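CDP-glucose-4,6-dehydratase (Yersinia pseudotuberculosis, PDB 1RKX) catalyses the dehydration of CDP-D-glucose to CDP-4-keto-6-deoxy-D-glucose, using NAD as the hydride-carrying cofactor. Local coordinates at residues V191-V196 / S240-L245; G23-W28 / F85-Q90; K281-G286 / G331-W336. All coordinates share one frame; numbering follows the deposited sequence.

Contacts 1 and 2 lie in the NAD-binding half of the subunit, with centres 11 Å apart, and both reach the parallel sheet and the cofactor: 191-196 meets the nicotinamide end, while 85-90 hydrogen-bonds both riboses and packs on the adenine. They also touch each other, L243 CD1 of contact 1 lying 3.4 Å from W28 CD2 of contact 2. Contact 3 packs two helices about 24 Å from the centre of the chain, its centre 26 Å from that of contact 2 and 27 Å from that of contact 1. It touches contact 2 through two tryptophans, W24 CZ2 of contact 2 sitting 3.6 Å from W332 NE1 of contact 3.

Contact 1 of 3, residues V191-V196 / S240-L245; sequences VRAGNV and SGYLLL. With NAD (nicotinamide-adenine-dinucleotide), chain G.
With CG1 of V191 turned anti to its carbonyl carbon (chi1 -68°) and CG2 set between the backbone N and that carbonyl, both methyls reach helix 240-245, where Y242 has its CG anti to its own carbonyl carbon (chi1 -61°) and lays its ring against V191. CG2 of V191 rests over one face of this ring, displaced toward the rim, and comes within 3.4 Å of Y242 CE2. This is a CH-pi contact. The other methyl, CG1, presses on the helix one turn further on, 3.5 Å from CD2 of L245, a tighter fit than two methyls usually make.

Beyond the ring, the phenol oxygen ends 3.5 Å from the CB of A193. It is hydrogen-bonded to NZ of K21, an NAD-binding residue, and one water is hydrogen-bonded to Y242 OH at 3.2 Å. That water donates a hydrogen bond to V191 O at 2.7 Å and accepts a weak one from A193 N. The buried hydroxyl is therefore held by a side chain and by a bridge to the strand.

Further along, the chain runs beside the nicotinamide. A193 O approaches C5N of the ring at 3.2 Å, and G194 CA lies 3.5 Å from C4N, the carbon that carries the hydride. V196 N then donates to the carboxamide oxygen O7N at 3.1 Å and a nearly straight 167°, which helps to set the rotation of the carboxamide. Helix 236-251 packed on strand 187-192, with the loop after the strand cradling the nicotinamide, is characteristic of the Rossmann-fold cofactor site of extended short-chain dehydrogenases/reductases.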
loop_
_atom_site.group_PDB
_atom_site.type_symbol
_atom_site.label_atom_id
_atom_site.label_comp_id
_atom_site.label_asym_id
_atom_site.label_seq_id
_atom_site.Cartn_x
_atom_site.Cartn_y
_atom_site.Cartn_z
ATOM N N VAL C 191 6.791 -18.421 -11.265
ATOM C CA VAL C 191 5.926 -17.978 -12.348
ATOM C C VAL C 191 4.474 -18.174 -11.927
ATOM O O VAL C 191 4.094 -19.213 -11.387
ATOM C CB VAL C 191 6.232 -18.731 -13.673
ATOM C CG1 VAL C 191 7.611 -18.326 -14.175
ATOM C CG2 VAL C 191 6.164 -20.236 -13.472
ATOM N N ARG C 192 3.670 -17.153 -12.179
ATOM C CA ARG C 192 2.272 -17.154 -11.786
ATOM C C ARG C 192 1.349 -17.042 -12.991
ATOM O O ARG C 192 1.411 -16.066 -13.741
ATOM C CB ARG C 192 2.049 -15.983 -10.821
ATOM C CG ARG C 192 3.073 -15.966 -9.682
ATOM C CD ARG C 192 3.238 -14.589 -9.043
ATOM N NE ARG C 192 4.313 -14.583 -8.048
ATOM C CZ ARG C 192 4.765 -13.496 -7.436
ATOM N NH1 ARG C 192 4.246 -12.310 -7.715
ATOM N NH2 ARG C 192 5.730 -13.597 -6.534
ATOM N N ALA C 193 0.490 -18.040 -13.165
ATOM C CA ALA C 193 -0.446 -18.065 -14.283
ATOM C C ALA C 193 -1.625 -18.968 -13.951
ATOM O O ALA C 193 -1.519 -19.847 -13.097
ATOM C CB ALA C 193 0.263 -18.574 -15.538
ATOM N N GLY C 194 -2.748 -18.758 -14.628
ATOM C CA GLY C 194 -3.909 -19.586 -14.368
ATOM C C GLY C 194 -4.838 -19.682 -15.563
ATOM O O GLY C 194 -4.529 -19.176 -16.644
ATOM N N ASN C 195 -5.973 -20.346 -15.371
ATOM C CA ASN C 195 -6.975 -20.488 -16.427
ATOM C C ASN C 195 -6.380 -21.035 -17.722
ATOM O O ASN C 195 -6.654 -20.527 -18.811
ATOM C CB ASN C 195 -7.611 -19.129 -16.707
ATOM C CG ASN C 195 -7.875 -18.345 -15.438
ATOM O OD1 ASN C 195 -8.713 -18.724 -14.618
ATOM N ND2 ASN C 195 -7.145 -17.249 -15.263
ATOM N N VAL C 196 -5.568 -22.074 -17.599
ATOM C CA VAL C 196 -4.924 -22.667 -18.757
ATOM C C VAL C 196 -5.823 -23.698 -19.426
ATOM O O VAL C 196 -6.391 -24.570 -18.761
ATOM C CB VAL C 196 -3.598 -23.332 -18.345
ATOM C CG1 VAL C 196 -2.927 -23.933 -19.546
ATOM C CG2 VAL C 196 -2.690 -22.302 -17.691
ATOM N N SER C 240 5.365 -20.624 -23.005
ATOM C CA SER C 240 6.344 -19.891 -23.802
ATOM C C SER C 240 7.044 -18.901 -22.882
ATOM O O SER C 240 8.241 -18.663 -23.013
ATOM C CB SER C 240 5.677 -19.161 -24.977
ATOM O OG SER C 240 4.778 -18.149 -24.550
ATOM N N GLY C 241 6.294 -18.341 -21.936
ATOM C CA GLY C 241 6.879 -17.401 -20.995
ATOM C C GLY C 241 7.860 -18.094 -20.065
ATOM O O GLY C 241 8.920 -17.552 -19.762
ATOM N N TYR C 242 7.507 -19.296 -19.610
ATOM C CA TYR C 242 8.378 -20.071 -18.719
ATOM C C TYR C 242 9.705 -20.377 -19.420
ATOM O O TYR C 242 10.771 -20.283 -18.820
ATOM C CB TYR C 242 7.725 -21.405 -18.335
ATOM C CG TYR C 242 6.403 -21.318 -17.592
ATOM C CD1 TYR C 242 5.680 -22.475 -17.300
ATOM C CD2 TYR C 242 5.865 -20.089 -17.205
ATOM C CE1 TYR C 242 4.453 -22.416 -16.644
ATOM C CE2 TYR C 242 4.625 -20.019 -16.547
ATOM C CZ TYR C 242 3.930 -21.182 -16.274
ATOM O OH TYR C 242 2.701 -21.118 -15.653
ATOM N N LEU C 243 9.625 -20.757 -20.692
ATOM C CA LEU C 243 10.820 -21.090 -21.471
ATOM C C LEU C 243 11.690 -19.858 -21.676
ATOM O O LEU C 243 12.908 -19.915 -21.510
ATOM C CB LEU C 243 10.424 -21.686 -22.827
ATOM C CG LEU C 243 9.744 -23.062 -22.807
ATOM C CD1 LEU C 243 9.126 -23.356 -24.169
ATOM C CD2 LEU C 243 10.756 -24.137 -22.427
ATOM N N LEU C 244 11.060 -18.740 -22.030
ATOM C CA LEU C 244 11.781 -17.489 -22.239
ATOM C C LEU C 244 12.497 -17.081 -20.959
ATOM O O LEU C 244 13.659 -16.672 -20.984
ATOM C CB LEU C 244 10.801 -16.389 -22.658
ATOM C CG LEU C 244 11.386 -14.998 -22.891
ATOM C CD1 LEU C 244 12.405 -15.051 -24.031
ATOM C CD2 LEU C 244 10.258 -14.028 -23.226
ATOM N N LEU C 245 11.798 -17.188 -19.834
ATOM C CA LEU C 245 12.379 -16.841 -18.544
ATOM C C LEU C 245 13.552 -17.759 -18.206
ATOM O O LEU C 245 14.584 -17.297 -17.724
ATOM C CB LEU C 245 11.322 -16.944 -17.438
ATOM C CG LEU C 245 11.814 -16.723 -16.003
ATOM C CD1 LEU C 245 12.394 -15.328 -15.854
ATOM C CD2 LEU C 245 10.653 -16.932 -15.032
HETATM P PA NAD G . -2.187 -31.703 -13.499
HETATM O O1A NAD G . -2.980 -32.308 -12.407
HETATM O O2A NAD G . -2.511 -32.129 -14.887
HETATM O O5B NAD G . -0.616 -31.954 -13.263
HETATM C C5B NAD G . -0.118 -32.042 -11.906
HETATM C C4B NAD G . 1.191 -32.831 -11.855
HETATM O O4B NAD G . 1.503 -32.826 -10.444
HETATM C C3B NAD G . 1.020 -34.292 -12.242
HETATM O O3B NAD G . 2.066 -34.605 -13.184
HETATM C C2B NAD G . 1.138 -35.006 -10.909
HETATM O O2B NAD G . 1.605 -36.379 -11.027
HETATM C C1B NAD G . 2.054 -34.081 -10.149
HETATM N N9A NAD G . 1.995 -34.294 -8.711
HETATM C C8A NAD G . 0.971 -33.986 -7.855
HETATM N N7A NAD G . 1.217 -34.319 -6.590
HETATM C C5A NAD G . 2.479 -34.880 -6.636
HETATM C C6A NAD G . 3.296 -35.431 -5.624
HETATM N N6A NAD G . 2.996 -35.526 -4.345
HETATM N N1A NAD G . 4.521 -35.918 -5.997
HETATM C C2A NAD G . 4.864 -35.837 -7.324
HETATM N N3A NAD G . 4.191 -35.350 -8.345
HETATM C C4A NAD G . 2.983 -34.876 -7.934
HETATM O O3 NAD G . -2.286 -30.152 -13.369
HETATM P PN NAD G . -1.663 -28.953 -14.293
HETATM O O1N NAD G . -2.838 -28.259 -14.827
HETATM O O2N NAD G . -0.812 -29.569 -15.342
HETATM O O5D NAD G . -0.921 -28.044 -13.231
HETATM C C5D NAD G . 0.496 -27.898 -13.374
HETATM C C4D NAD G . 1.025 -26.933 -12.332
HETATM O O4D NAD G . 0.430 -25.640 -12.682
HETATM C C3D NAD G . 0.641 -27.145 -10.867
HETATM O O3D NAD G . 1.701 -26.617 -10.044
HETATM C C2D NAD G . -0.623 -26.305 -10.742
HETATM O O2D NAD G . -0.875 -25.976 -9.366
HETATM C C1D NAD G . -0.250 -25.104 -11.570
HETATM N N1N NAD G . -1.419 -24.342 -11.994
HETATM C C2N NAD G . -2.268 -24.768 -13.031
HETATM C C3N NAD G . -3.406 -23.915 -13.496
HETATM C C7N NAD G . -4.214 -24.409 -14.625
HETATM O O7N NAD G . -5.139 -23.677 -15.011
HETATM N N7N NAD G . -3.994 -25.590 -15.238
HETATM C C4N NAD G . -3.724 -22.650 -12.729
HETATM C C5N NAD G . -2.740 -22.362 -11.642
HETATM C C6N NAD G . -1.709 -23.116 -11.321
HETATM O O HOH W 1 2.085 -20.505 -12.552
#

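Contact 2 of 3, residues G23-W28 / F85-Q90; sequences GWLSLW and FHMAAQ. With NAD (nicotinamide-adenine-dinucleotide), chain G.
One methyl group, CD2 of L25, carries nearly the whole meeting of residues 85-90 with the helical residues 23-28, touching both F85 and M87; its modelled approach to M87 CE is too short for two carbons, and the exact fit there is doubtful. The setting is the Rossmann fold of extended short-chain dehydrogenases/reductases: helix 20-31 begins within the glycine-rich TGxxGxxG motif and follows the first strand, 11-15, and F85 lies near the end of strand 83-86, beside strand 11-15.

L25 has CG anti to the backbone N (chi1 -178°), which carries its branch straight out from the helix toward the sheet. The leucine crosses F85 at about a right angle, and CD2 lands over one face of the phenyl ring, offset toward the rim where the ring joins CB. It lies 3.7 Å from F85 CG and 4.0 Å from the ring centroid, 23° off the normal, a CH-pi contact. The M87 side chain, bent at chi3, crosses the same leucine obliquely. No polar group bridges the two segments. L243 of helix 236-251 also packs on L25, and A246 of that helix on F85.

What follows the strand serves the cofactor through its backbone. The nicotinamide ribose donates from O3D to M87 O at 3.0 Å, and A89 CB packs on that same hydroxyl, 3.3 Å from O3D. A88 sets its methyl against the adenine, CB being 3.5 Å from N3A. T15 OG1 is hydrogen-bonded to A88 N and H86 ND1, pinning this turn to the neighbouring strand. The adenosine ribose is met by A89 N, which donates a rather long bond to ring oxygen O4B at 3.3 Å with an N-H...O angle of 162°.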
loop_
_atom_site.group_PDB
_atom_site.type_symbol
_atom_site.label_atom_id
_atom_site.label_comp_id
_atom_site.label_asym_id
_atom_site.label_seq_id
_atom_site.Cartn_x
_atom_site.Cartn_y
_atom_site.Cartn_z
ATOM N N GLY C 23 3.144 -32.076 -19.397
ATOM C CA GLY C 23 3.244 -32.861 -20.614
ATOM C C GLY C 23 3.527 -31.968 -21.808
ATOM O O GLY C 23 4.419 -32.251 -22.610
ATOM N N TRP C 24 2.775 -30.880 -21.943
ATOM C CA TRP C 24 3.021 -29.980 -23.067
ATOM C C TRP C 24 4.433 -29.403 -22.987
ATOM O O TRP C 24 5.121 -29.304 -24.002
ATOM C CB TRP C 24 1.990 -28.843 -23.107
ATOM C CG TRP C 24 0.682 -29.241 -23.742
ATOM C CD1 TRP C 24 -0.479 -29.556 -23.109
ATOM C CD2 TRP C 24 0.423 -29.376 -25.146
ATOM N NE1 TRP C 24 -1.456 -29.878 -24.029
ATOM C CE2 TRP C 24 -0.924 -29.775 -25.288
ATOM C CE3 TRP C 24 1.203 -29.197 -26.298
ATOM C CZ2 TRP C 24 -1.515 -30.000 -26.540
ATOM C CZ3 TRP C 24 0.616 -29.421 -27.548
ATOM C CH2 TRP C 24 -0.732 -29.818 -27.654
ATOM N N LEU C 25 4.873 -29.031 -21.788
ATOM C CA LEU C 25 6.218 -28.479 -21.634
ATOM C C LEU C 25 7.287 -29.516 -21.986
ATOM O O LEU C 25 8.262 -29.202 -22.680
ATOM C CB LEU C 25 6.459 -27.978 -20.206
ATOM C CG LEU C 25 7.847 -27.348 -20.000
ATOM C CD1 LEU C 25 7.995 -26.117 -20.888
ATOM C CD2 LEU C 25 8.047 -26.965 -18.538
ATOM N N SER C 26 7.110 -30.742 -21.502
ATOM C CA SER C 26 8.065 -31.811 -21.781
ATOM C C SER C 26 8.152 -32.081 -23.280
ATOM O O SER C 26 9.247 -32.232 -23.824
ATOM C CB SER C 26 7.672 -33.082 -21.031
ATOM O OG SER C 26 7.796 -32.881 -19.631
ATOM N N LEU C 27 7.000 -32.138 -23.945
ATOM C CA LEU C 27 6.966 -32.366 -25.388
ATOM C C LEU C 27 7.682 -31.228 -26.108
ATOM O O LEU C 27 8.437 -31.457 -27.059
ATOM C CB LEU C 27 5.528 -32.444 -25.893
ATOM C CG LEU C 27 4.732 -33.713 -25.598
ATOM C CD1 LEU C 27 3.274 -33.517 -26.016
ATOM C CD2 LEU C 27 5.364 -34.889 -26.345
ATOM N N TRP C 28 7.444 -30.001 -25.650
ATOM C CA TRP C 28 8.060 -28.822 -26.253
ATOM C C TRP C 28 9.579 -28.900 -26.124
ATOM O O TRP C 28 10.307 -28.696 -27.098
ATOM C CB TRP C 28 7.550 -27.547 -25.568
ATOM C CG TRP C 28 7.747 -26.286 -26.382
ATOM C CD1 TRP C 28 8.681 -26.069 -27.361
ATOM C CD2 TRP C 28 7.003 -25.065 -26.263
ATOM N NE1 TRP C 28 8.562 -24.790 -27.857
ATOM C CE2 TRP C 28 7.540 -24.152 -27.202
ATOM C CE3 TRP C 28 5.936 -24.653 -25.454
ATOM C CZ2 TRP C 28 7.043 -22.849 -27.353
ATOM C CZ3 TRP C 28 5.441 -23.352 -25.604
ATOM C CH2 TRP C 28 5.998 -22.470 -26.549
ATOM N N PHE C 85 12.231 -27.152 -13.881
ATOM C CA PHE C 85 10.883 -26.593 -13.927
ATOM C C PHE C 85 10.081 -27.392 -12.908
ATOM O O PHE C 85 9.888 -28.604 -13.074
ATOM C CB PHE C 85 10.241 -26.767 -15.306
ATOM C CG PHE C 85 10.808 -25.866 -16.366
ATOM C CD1 PHE C 85 11.823 -26.316 -17.209
ATOM C CD2 PHE C 85 10.314 -24.574 -16.539
ATOM C CE1 PHE C 85 12.335 -25.489 -18.217
ATOM C CE2 PHE C 85 10.817 -23.736 -17.542
ATOM C CZ PHE C 85 11.831 -24.197 -18.385
ATOM N N HIS C 86 9.627 -26.730 -11.848
ATOM C CA HIS C 86 8.851 -27.407 -10.818
ATOM C C HIS C 86 7.365 -27.175 -11.048
ATOM O O HIS C 86 6.844 -26.100 -10.748
ATOM C CB HIS C 86 9.272 -26.902 -9.431
ATOM C CG HIS C 86 8.482 -27.489 -8.297
ATOM N ND1 HIS C 86 8.236 -28.840 -8.179
ATOM C CD2 HIS C 86 7.892 -26.904 -7.226
ATOM C CE1 HIS C 86 7.527 -29.063 -7.086
ATOM N NE2 HIS C 86 7.306 -27.904 -6.489
ATOM N N MET C 87 6.687 -28.183 -11.592
ATOM C CA MET C 87 5.262 -28.072 -11.853
ATOM C C MET C 87 4.401 -29.050 -11.071
ATOM O O MET C 87 3.175 -28.974 -11.127
ATOM C CB MET C 87 4.981 -28.223 -13.349
ATOM C CG MET C 87 5.433 -27.022 -14.157
ATOM S SD MET C 87 4.617 -26.890 -15.754
ATOM C CE MET C 87 5.639 -27.943 -16.706
ATOM N N ALA C 88 5.031 -29.967 -10.344
ATOM C CA ALA C 88 4.283 -30.942 -9.563
ATOM C C ALA C 88 3.604 -30.260 -8.376
ATOM O O ALA C 88 4.226 -29.482 -7.648
ATOM C CB ALA C 88 5.207 -32.053 -9.068
ATOM N N ALA C 89 2.323 -30.558 -8.192
ATOM C CA ALA C 89 1.560 -29.984 -7.097
ATOM C C ALA C 89 0.152 -30.564 -7.071
ATOM O O ALA C 89 -0.288 -31.170 -8.045
ATOM C CB ALA C 89 1.482 -28.459 -7.262
ATOM N N GLN C 90 -0.532 -30.386 -5.943
ATOM C CA GLN C 90 -1.932 -30.800 -5.789
ATOM C C GLN C 90 -2.544 -29.497 -6.314
ATOM O O GLN C 90 -2.570 -28.483 -5.607
ATOM C CB GLN C 90 -2.260 -31.005 -4.308
ATOM C CG GLN C 90 -3.608 -31.662 -4.022
ATOM C CD GLN C 90 -4.766 -30.906 -4.640
ATOM O OE1 GLN C 90 -5.067 -31.075 -5.814
ATOM N NE2 GLN C 90 -5.413 -30.055 -3.849
HETATM P PA NAD G . -2.187 -31.703 -13.499
HETATM O O1A NAD G . -2.980 -32.308 -12.407
HETATM O O2A NAD G . -2.511 -32.129 -14.887
HETATM O O5B NAD G . -0.616 -31.954 -13.263
HETATM C C5B NAD G . -0.118 -32.042 -11.906
HETATM C C4B NAD G . 1.191 -32.831 -11.855
HETATM O O4B NAD G . 1.503 -32.826 -10.444
HETATM C C3B NAD G . 1.020 -34.292 -12.242
HETATM O O3B NAD G . 2.066 -34.605 -13.184
HETATM C C2B NAD G . 1.138 -35.006 -10.909
HETATM O O2B NAD G . 1.605 -36.379 -11.027
HETATM C C1B NAD G . 2.054 -34.081 -10.149
HETATM N N9A NAD G . 1.995 -34.294 -8.711
HETATM C C8A NAD G . 0.971 -33.986 -7.855
HETATM N N7A NAD G . 1.217 -34.319 -6.590
HETATM C C5A NAD G . 2.479 -34.880 -6.636
HETATM C C6A NAD G . 3.296 -35.431 -5.624
HETATM N N6A NAD G . 2.996 -35.526 -4.345
HETATM N N1A NAD G . 4.521 -35.918 -5.997
HETATM C C2A NAD G . 4.864 -35.837 -7.324
HETATM N N3A NAD G . 4.191 -35.350 -8.345
HETATM C C4A NAD G . 2.983 -34.876 -7.934
HETATM O O3 NAD G . -2.286 -30.152 -13.369
HETATM P PN NAD G . -1.663 -28.953 -14.293
HETATM O O1N NAD G . -2.838 -28.259 -14.827
HETATM O O2N NAD G . -0.812 -29.569 -15.342
HETATM O O5D NAD G . -0.921 -28.044 -13.231
HETATM C C5D NAD G . 0.496 -27.898 -13.374
HETATM C C4D NAD G . 1.025 -26.933 -12.332
HETATM O O4D NAD G . 0.430 -25.640 -12.682
HETATM C C3D NAD G . 0.641 -27.145 -10.867
HETATM O O3D NAD G . 1.701 -26.617 -10.044
HETATM C C2D NAD G . -0.623 -26.305 -10.742
HETATM O O2D NAD G . -0.875 -25.976 -9.366
HETATM C C1D NAD G . -0.250 -25.104 -11.570
HETATM N N1N NAD G . -1.419 -24.342 -11.994
HETATM C C2N NAD G . -2.268 -24.768 -13.031
HETATM C C3N NAD G . -3.406 -23.915 -13.496
HETATM C C7N NAD G . -4.214 -24.409 -14.625
HETATM O O7N NAD G . -5.139 -23.677 -15.011
HETATM N N7N NAD G . -3.994 -25.590 -15.238
HETATM C C4N NAD G . -3.724 -22.650 -12.729
HETATM C C5N NAD G . -2.740 -22.362 -11.642
HETATM C C6N NAD G . -1.709 -23.116 -11.321
#

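Contact 3 of 3, residues K281-G286 / G331-W336; sequences KYWGEG and GWHKNW
The indole of W283 has the aliphatic end of K334 over one face and the imidazole of H333 near its outer corner. K334 CE stands 4.1 Å from W283 CE3, over the face of the six-membered ring and displaced toward the rim, in a CH-pi contact. H333 meets the tryptophan obliquely: W283 CH2 comes to the edge of the imidazole, near its plane, 4.2 Å from H333 CD2. One face of that imidazole is packed by W336 from the next turn of its own helix, with W336 CE3 3.5 Å above the plane. F215, on helix 207-216, also meets the indole with its ring.

K334 and W283 run past each other in opposite directions, so the lysine extends back along the indole to the tryptophan's own main chain. Its CG sits between the backbone N and the carbonyl carbon (chi1 45°), and a bend at chi3 lets CE and NZ follow the ring. NZ lies over the five-membered ring, 4.8 Å from its centroid, a fairly long cation-pi pair.

The contact joins the end of helix 272-283 to the C-terminal half of helix 322-338, in the helical part of the subunit that in extended short-chain dehydrogenases/reductases forms the substrate-binding domain. W283 closes the first helix, and G284 leaves it with positive phi (91°). The carbonyl of W283 is taken by the ammonium group: K334 NZ donates to W283 O at 3.1 Å, in the carbonyl plane and on a lone pair, with a C=O...N angle of 126°. A positive charge at the C-terminal end of a helix would probably be favoured by the helix dipole. The imidazole of H333 is held by a bond from NE2 to OE2 of E216.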
loop_
_atom_site.group_PDB
_atom_site.type_symbol
_atom_site.label_atom_id
_atom_site.label_comp_id
_atom_site.label_asym_id
_atom_site.label_seq_id
_atom_site.Cartn_x
_atom_site.Cartn_y
_atom_site.Cartn_z
ATOM N N LYS C 281 -19.634 -23.700 -32.882
ATOM C CA LYS C 281 -19.416 -23.353 -34.280
ATOM C C LYS C 281 -18.197 -24.071 -34.842
ATOM O O LYS C 281 -18.197 -24.502 -35.995
ATOM C CB LYS C 281 -19.234 -21.842 -34.425
ATOM C CG LYS C 281 -20.423 -21.030 -33.942
ATOM C CD LYS C 281 -20.176 -19.537 -34.088
ATOM C CE LYS C 281 -21.352 -18.731 -33.555
ATOM N NZ LYS C 281 -21.115 -17.266 -33.664
ATOM N N TYR C 282 -17.155 -24.193 -34.030
ATOM C CA TYR C 282 -15.939 -24.865 -34.468
ATOM C C TYR C 282 -16.149 -26.368 -34.543
ATOM O O TYR C 282 -15.535 -27.048 -35.368
ATOM C CB TYR C 282 -14.787 -24.551 -33.513
ATOM C CG TYR C 282 -14.337 -23.110 -33.555
ATOM C CD1 TYR C 282 -13.505 -22.590 -32.566
ATOM C CD2 TYR C 282 -14.737 -22.263 -34.591
ATOM C CE1 TYR C 282 -13.083 -21.264 -32.604
ATOM C CE2 TYR C 282 -14.321 -20.937 -34.638
ATOM C CZ TYR C 282 -13.496 -20.444 -33.642
ATOM O OH TYR C 282 -13.093 -19.130 -33.677
ATOM N N TRP C 283 -17.022 -26.884 -33.684
ATOM C CA TRP C 283 -17.297 -28.310 -33.656
ATOM C C TRP C 283 -18.229 -28.724 -34.784
ATOM O O TRP C 283 -17.922 -29.637 -35.547
ATOM C CB TRP C 283 -17.907 -28.707 -32.312
ATOM C CG TRP C 283 -18.025 -30.188 -32.145
ATOM C CD1 TRP C 283 -19.057 -30.984 -32.554
ATOM C CD2 TRP C 283 -17.050 -31.062 -31.564
ATOM N NE1 TRP C 283 -18.785 -32.301 -32.263
ATOM C CE2 TRP C 283 -17.559 -32.377 -31.656
ATOM C CE3 TRP C 283 -15.793 -30.862 -30.975
ATOM C CZ2 TRP C 283 -16.855 -33.489 -31.182
ATOM C CZ3 TRP C 283 -15.092 -31.968 -30.503
ATOM C CH2 TRP C 283 -15.627 -33.265 -30.611
ATOM N N GLY C 284 -19.370 -28.049 -34.883
ATOM C CA GLY C 284 -20.325 -28.368 -35.925
ATOM C C GLY C 284 -21.335 -29.405 -35.479
ATOM O O GLY C 284 -21.473 -29.676 -34.285
ATOM N N GLU C 285 -22.039 -29.988 -36.445
ATOM C CA GLU C 285 -23.054 -30.996 -36.164
ATOM C C GLU C 285 -22.687 -31.862 -34.968
ATOM O O GLU C 285 -21.592 -32.418 -34.900
ATOM C CB GLU C 285 -23.276 -31.876 -37.394
ATOM C CG GLU C 285 -23.833 -31.121 -38.591
ATOM C CD GLU C 285 -24.124 -32.025 -39.772
ATOM O OE1 GLU C 285 -24.947 -32.955 -39.619
ATOM O OE2 GLU C 285 -23.533 -31.806 -40.852
ATOM N N GLY C 286 -23.617 -31.961 -34.023
ATOM C CA GLY C 286 -23.384 -32.751 -32.830
ATOM C C GLY C 286 -23.077 -31.876 -31.629
ATOM O O GLY C 286 -22.754 -32.378 -30.549
ATOM N N GLY C 331 -10.025 -28.722 -32.508
ATOM C CA GLY C 331 -9.278 -29.504 -33.474
ATOM C C GLY C 331 -8.525 -30.647 -32.817
ATOM O O GLY C 331 -8.580 -31.792 -33.278
ATOM N N TRP C 332 -7.816 -30.335 -31.736
ATOM C CA TRP C 332 -7.050 -31.340 -31.015
ATOM C C TRP C 332 -7.968 -32.465 -30.552
ATOM O O TRP C 332 -7.671 -33.647 -30.739
ATOM C CB TRP C 332 -6.359 -30.700 -29.806
ATOM C CG TRP C 332 -5.239 -31.520 -29.238
ATOM C CD1 TRP C 332 -3.904 -31.333 -29.445
ATOM C CD2 TRP C 332 -5.356 -32.653 -28.370
ATOM N NE1 TRP C 332 -3.180 -32.276 -28.758
ATOM C CE2 TRP C 332 -4.045 -33.101 -28.090
ATOM C CE3 TRP C 332 -6.441 -33.335 -27.802
ATOM C CZ2 TRP C 332 -3.784 -34.202 -27.266
ATOM C CZ3 TRP C 332 -6.183 -34.435 -26.980
ATOM C CH2 TRP C 332 -4.863 -34.855 -26.722
ATOM N N HIS C 333 -9.104 -32.110 -29.976
ATOM C CA HIS C 333 -10.003 -33.137 -29.491
ATOM C C HIS C 333 -10.525 -34.085 -30.569
ATOM O O HIS C 333 -10.386 -35.301 -30.438
ATOM C CB HIS C 333 -11.180 -32.518 -28.745
ATOM C CG HIS C 333 -11.722 -33.399 -27.668
ATOM N ND1 HIS C 333 -10.969 -33.784 -26.579
ATOM C CD2 HIS C 333 -12.930 -33.991 -27.520
ATOM C CE1 HIS C 333 -11.691 -34.575 -25.807
ATOM N NE2 HIS C 333 -12.885 -34.717 -26.354
ATOM N N LYS C 334 -11.118 -33.548 -31.630
ATOM C CA LYS C 334 -11.646 -34.424 -32.672
ATOM C C LYS C 334 -10.578 -35.275 -33.350
ATOM O O LYS C 334 -10.865 -36.379 -33.810
ATOM C CB LYS C 334 -12.463 -33.640 -33.709
ATOM C CG LYS C 334 -11.862 -32.346 -34.206
ATOM C CD LYS C 334 -12.783 -31.712 -35.254
ATOM C CE LYS C 334 -14.212 -31.546 -34.735
ATOM N NZ LYS C 334 -15.135 -30.980 -35.762
ATOM N N ASN C 335 -9.346 -34.783 -33.415
ATOM C CA ASN C 335 -8.296 -35.594 -34.008
ATOM C C ASN C 335 -8.038 -36.767 -33.069
ATOM O O ASN C 335 -7.814 -37.895 -33.511
ATOM C CB ASN C 335 -7.015 -34.787 -34.214
ATOM C CG ASN C 335 -6.925 -34.194 -35.611
ATOM O OD1 ASN C 335 -7.396 -33.081 -35.865
ATOM N ND2 ASN C 335 -6.334 -34.952 -36.536
ATOM N N TRP C 336 -8.080 -36.497 -31.768
ATOM C CA TRP C 336 -7.880 -37.540 -30.770
ATOM C C TRP C 336 -9.004 -38.567 -30.889
ATOM O O TRP C 336 -8.760 -39.773 -30.886
ATOM C CB TRP C 336 -7.876 -36.935 -29.363
ATOM C CG TRP C 336 -7.964 -37.960 -28.273
ATOM C CD1 TRP C 336 -7.031 -38.907 -27.956
ATOM C CD2 TRP C 336 -9.066 -38.169 -27.387
ATOM N NE1 TRP C 336 -7.486 -39.695 -26.928
ATOM C CE2 TRP C 336 -8.733 -39.265 -26.558
ATOM C CE3 TRP C 336 -10.305 -37.540 -27.211
ATOM C CZ2 TRP C 336 -9.597 -39.746 -25.569
ATOM C CZ3 TRP C 336 -11.165 -38.018 -26.225
ATOM C CH2 TRP C 336 -10.803 -39.113 -25.418
#